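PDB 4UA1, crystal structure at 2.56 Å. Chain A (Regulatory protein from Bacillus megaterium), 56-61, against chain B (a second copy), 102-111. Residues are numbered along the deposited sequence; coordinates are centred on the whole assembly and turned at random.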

# COMPACT_ATOMS: atom_id res chain seq x y z
N GLN A 56 13.47 -1.10 1.13
CA GLN A 56 12.10 -1.25 0.66
C GLN A 56 11.25 -2.08 1.62
O GLN A 56 10.04 -1.84 1.77
CB GLN A 56 12.08 -1.85 -0.73
CG GLN A 56 12.17 -0.80 -1.79
CD GLN A 56 12.31 -1.38 -3.16
OE1 GLN A 56 13.35 -1.93 -3.50
NE2 GLN A 56 11.24 -1.30 -3.94
N GLU A 57 11.88 -3.04 2.31
CA GLU A 57 11.14 -3.81 3.29
C GLU A 57 10.84 -2.94 4.51
O GLU A 57 9.95 -3.24 5.29
CB GLU A 57 11.92 -5.06 3.68
CG GLU A 57 12.15 -5.99 2.50
CD GLU A 57 13.07 -7.15 2.82
OE1 GLU A 57 13.88 -7.03 3.77
OE2 GLU A 57 12.96 -8.19 2.13
N LEU A 58 11.58 -1.84 4.65
CA LEU A 58 11.36 -0.90 5.73
C LEU A 58 10.49 0.31 5.35
O LEU A 58 10.34 1.25 6.13
CB LEU A 58 12.71 -0.42 6.25
CG LEU A 58 13.39 -1.59 6.97
CD1 LEU A 58 14.81 -1.24 7.38
CD2 LEU A 58 12.54 -2.04 8.14
N GLY A 59 9.94 0.31 4.14
CA GLY A 59 9.02 1.36 3.77
C GLY A 59 9.61 2.53 2.98
O GLY A 59 8.91 3.52 2.75
N PHE A 60 10.86 2.45 2.58
CA PHE A 60 11.35 3.47 1.64
C PHE A 60 10.86 3.16 0.24
O PHE A 60 10.98 2.02 -0.21
CB PHE A 60 12.86 3.54 1.57
CG PHE A 60 13.53 3.96 2.84
CD1 PHE A 60 14.04 5.24 2.97
CD2 PHE A 60 13.74 3.05 3.86
CE1 PHE A 60 14.72 5.61 4.11
CE2 PHE A 60 14.40 3.42 5.00
CZ PHE A 60 14.90 4.69 5.12
N THR A 61 10.34 4.15 -0.46
CA THR A 61 10.03 3.99 -1.89
C THR A 61 11.28 4.09 -2.75
O THR A 61 12.31 4.63 -2.31
CB THR A 61 9.04 5.04 -2.43
OG1 THR A 61 9.72 6.29 -2.54
CG2 THR A 61 7.80 5.18 -1.57
N ARG B 102 5.83 -2.37 13.94
CA ARG B 102 6.97 -3.26 13.99
C ARG B 102 8.11 -2.68 13.13
O ARG B 102 9.28 -2.72 13.51
CB ARG B 102 6.53 -4.64 13.56
CG ARG B 102 5.78 -5.33 14.70
CD ARG B 102 5.20 -6.65 14.29
NE ARG B 102 6.24 -7.62 13.98
CZ ARG B 102 6.07 -8.64 13.16
NH1 ARG B 102 4.91 -8.81 12.55
NH2 ARG B 102 7.07 -9.47 12.93
N ILE B 103 7.75 -2.14 11.97
CA ILE B 103 8.75 -1.49 11.12
C ILE B 103 9.35 -0.24 11.78
O ILE B 103 10.55 -0.02 11.76
CB ILE B 103 8.14 -1.11 9.78
CG1 ILE B 103 8.02 -2.37 8.94
CG2 ILE B 103 8.99 -0.07 9.06
CD1 ILE B 103 7.07 -2.21 7.77
N GLU B 104 8.49 0.56 12.38
CA GLU B 104 8.95 1.73 13.09
C GLU B 104 9.98 1.34 14.15
O GLU B 104 11.05 1.93 14.23
CB GLU B 104 7.75 2.41 13.70
CG GLU B 104 7.84 3.91 13.82
CD GLU B 104 6.59 4.45 14.49
OE1 GLU B 104 6.51 5.65 14.83
OE2 GLU B 104 5.67 3.62 14.69
N ARG B 105 9.67 0.30 14.92
CA ARG B 105 10.55 -0.14 15.99
C ARG B 105 11.89 -0.61 15.42
O ARG B 105 12.95 -0.34 16.02
CB ARG B 105 9.86 -1.25 16.81
CG ARG B 105 10.75 -2.11 17.76
CD ARG B 105 11.59 -1.26 18.72
NE ARG B 105 10.78 -0.20 19.30
CZ ARG B 105 11.25 0.98 19.68
NH1 ARG B 105 12.54 1.27 19.55
NH2 ARG B 105 10.41 1.87 20.19
N MET B 106 11.83 -1.31 14.29
CA MET B 106 13.07 -1.70 13.59
C MET B 106 13.94 -0.52 13.18
O MET B 106 15.15 -0.56 13.30
CB MET B 106 12.75 -2.53 12.35
CG MET B 106 12.51 -4.00 12.65
SD MET B 106 11.62 -4.81 11.31
CE MET B 106 12.27 -6.45 11.52
N LEU B 107 13.29 0.51 12.66
CA LEU B 107 13.98 1.68 12.21
C LEU B 107 14.61 2.38 13.38
O LEU B 107 15.76 2.84 13.30
CB LEU B 107 13.03 2.60 11.47
CG LEU B 107 12.44 2.07 10.14
CD1 LEU B 107 11.27 2.95 9.69
CD2 LEU B 107 13.48 1.95 9.05
N MET B 108 13.87 2.43 14.48
CA MET B 108 14.35 3.01 15.73
C MET B 108 15.64 2.30 16.22
O MET B 108 16.65 2.94 16.54
CB MET B 108 13.26 2.91 16.79
CG MET B 108 11.99 3.76 16.52
SD MET B 108 12.18 5.54 16.80
CE MET B 108 12.75 5.59 18.50
N ASP B 109 15.61 0.97 16.25
CA ASP B 109 16.77 0.23 16.71
C ASP B 109 17.98 0.43 15.80
O ASP B 109 19.14 0.58 16.27
CB ASP B 109 16.41 -1.24 16.84
CG ASP B 109 15.33 -1.48 17.89
OD1 ASP B 109 15.34 -0.73 18.91
OD2 ASP B 109 14.50 -2.40 17.68
N LEU B 110 17.71 0.42 14.49
CA LEU B 110 18.72 0.77 13.51
C LEU B 110 19.40 2.13 13.78
O LEU B 110 20.62 2.21 13.88
CB LEU B 110 18.09 0.77 12.14
CG LEU B 110 17.94 -0.63 11.59
CD1 LEU B 110 17.01 -0.65 10.36
CD2 LEU B 110 19.35 -1.12 11.27
N LYS B 111 18.58 3.17 13.92
CA LYS B 111 19.05 4.54 14.14
C LYS B 111 19.80 4.71 15.51
O LYS B 111 20.72 5.51 15.64
CB LYS B 111 17.86 5.51 14.08
CG LYS B 111 17.37 5.93 15.50
CD LYS B 111 16.32 7.01 15.51
CE LYS B 111 16.40 7.87 16.79
NZ LYS B 111 16.18 7.12 18.06

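The contact sets the end of a helix in chain A against the flank of a helix in chain B. Chain B is helical throughout residues 102-111, its backbone held by i to i+4 hydrogen bonds such as Leu107(B) N to Ile103(B) O (2.9 Å) and Leu110(B) N to Met106(B) O (3.0 Å). In chain A the helix gives way at Gly59(A), which adopts a positive phi of 96° in a Schellman motif; a weak hydrogen bond from Gly59(A) N to Gln56(A) O (3.2 Å) belongs to this turn. A side chain at these backbone angles would be jammed against the preceding carbonyl oxygen, so glycine suits the position. The backbones come nearest at Leu58(A) and Ile103(B), whose CA atoms lie 6.0 Å apart.

Apolar packing dominates, and Leu58(A) is its centre. Its side chain, in the m,t rotamer, meets four residues on one side of the chain B helix, Ile103(B), Met106(B), Leu107(B) and Leu110(B), at positions i, i+3, i+4 and i+7, all with CA-to-CB bonds directed toward chain A. Leu58(A) CD2 lies 4.2 Å from both Ile103(B) CG2 and Met106(B) CB, Leu58(A) CB lies 3.7 Å from Leu107(B) CD2, and Leu58(A) CD1 reaches Leu110(B) CD1 at 3.8 Å. Phe60(A) adds a looser contact, its CE2 4.4 Å from Leu107(B) CD2, with the methyl group placed obliquely to the ring.

Backbone carbonyls also touch the aliphatic surface: Leu58(A) O is 3.5 Å from Ile103(B) CG2, and Glu57(A) O is 3.9 Å from Ile103(B) CD1. These are van der Waals contacts, since a methyl carbon offers no polar hydrogen.

No hydrogen bond joins the stretches; the 250 Å² they bury, both sides summed, comes with apolar and van der Waals contacts alone. The charged pair Arg105(B) and Asp109(B) forms a salt bridge within the chain B helix, NH1 to OD1 at 3.5 Å, and takes no part in the contact.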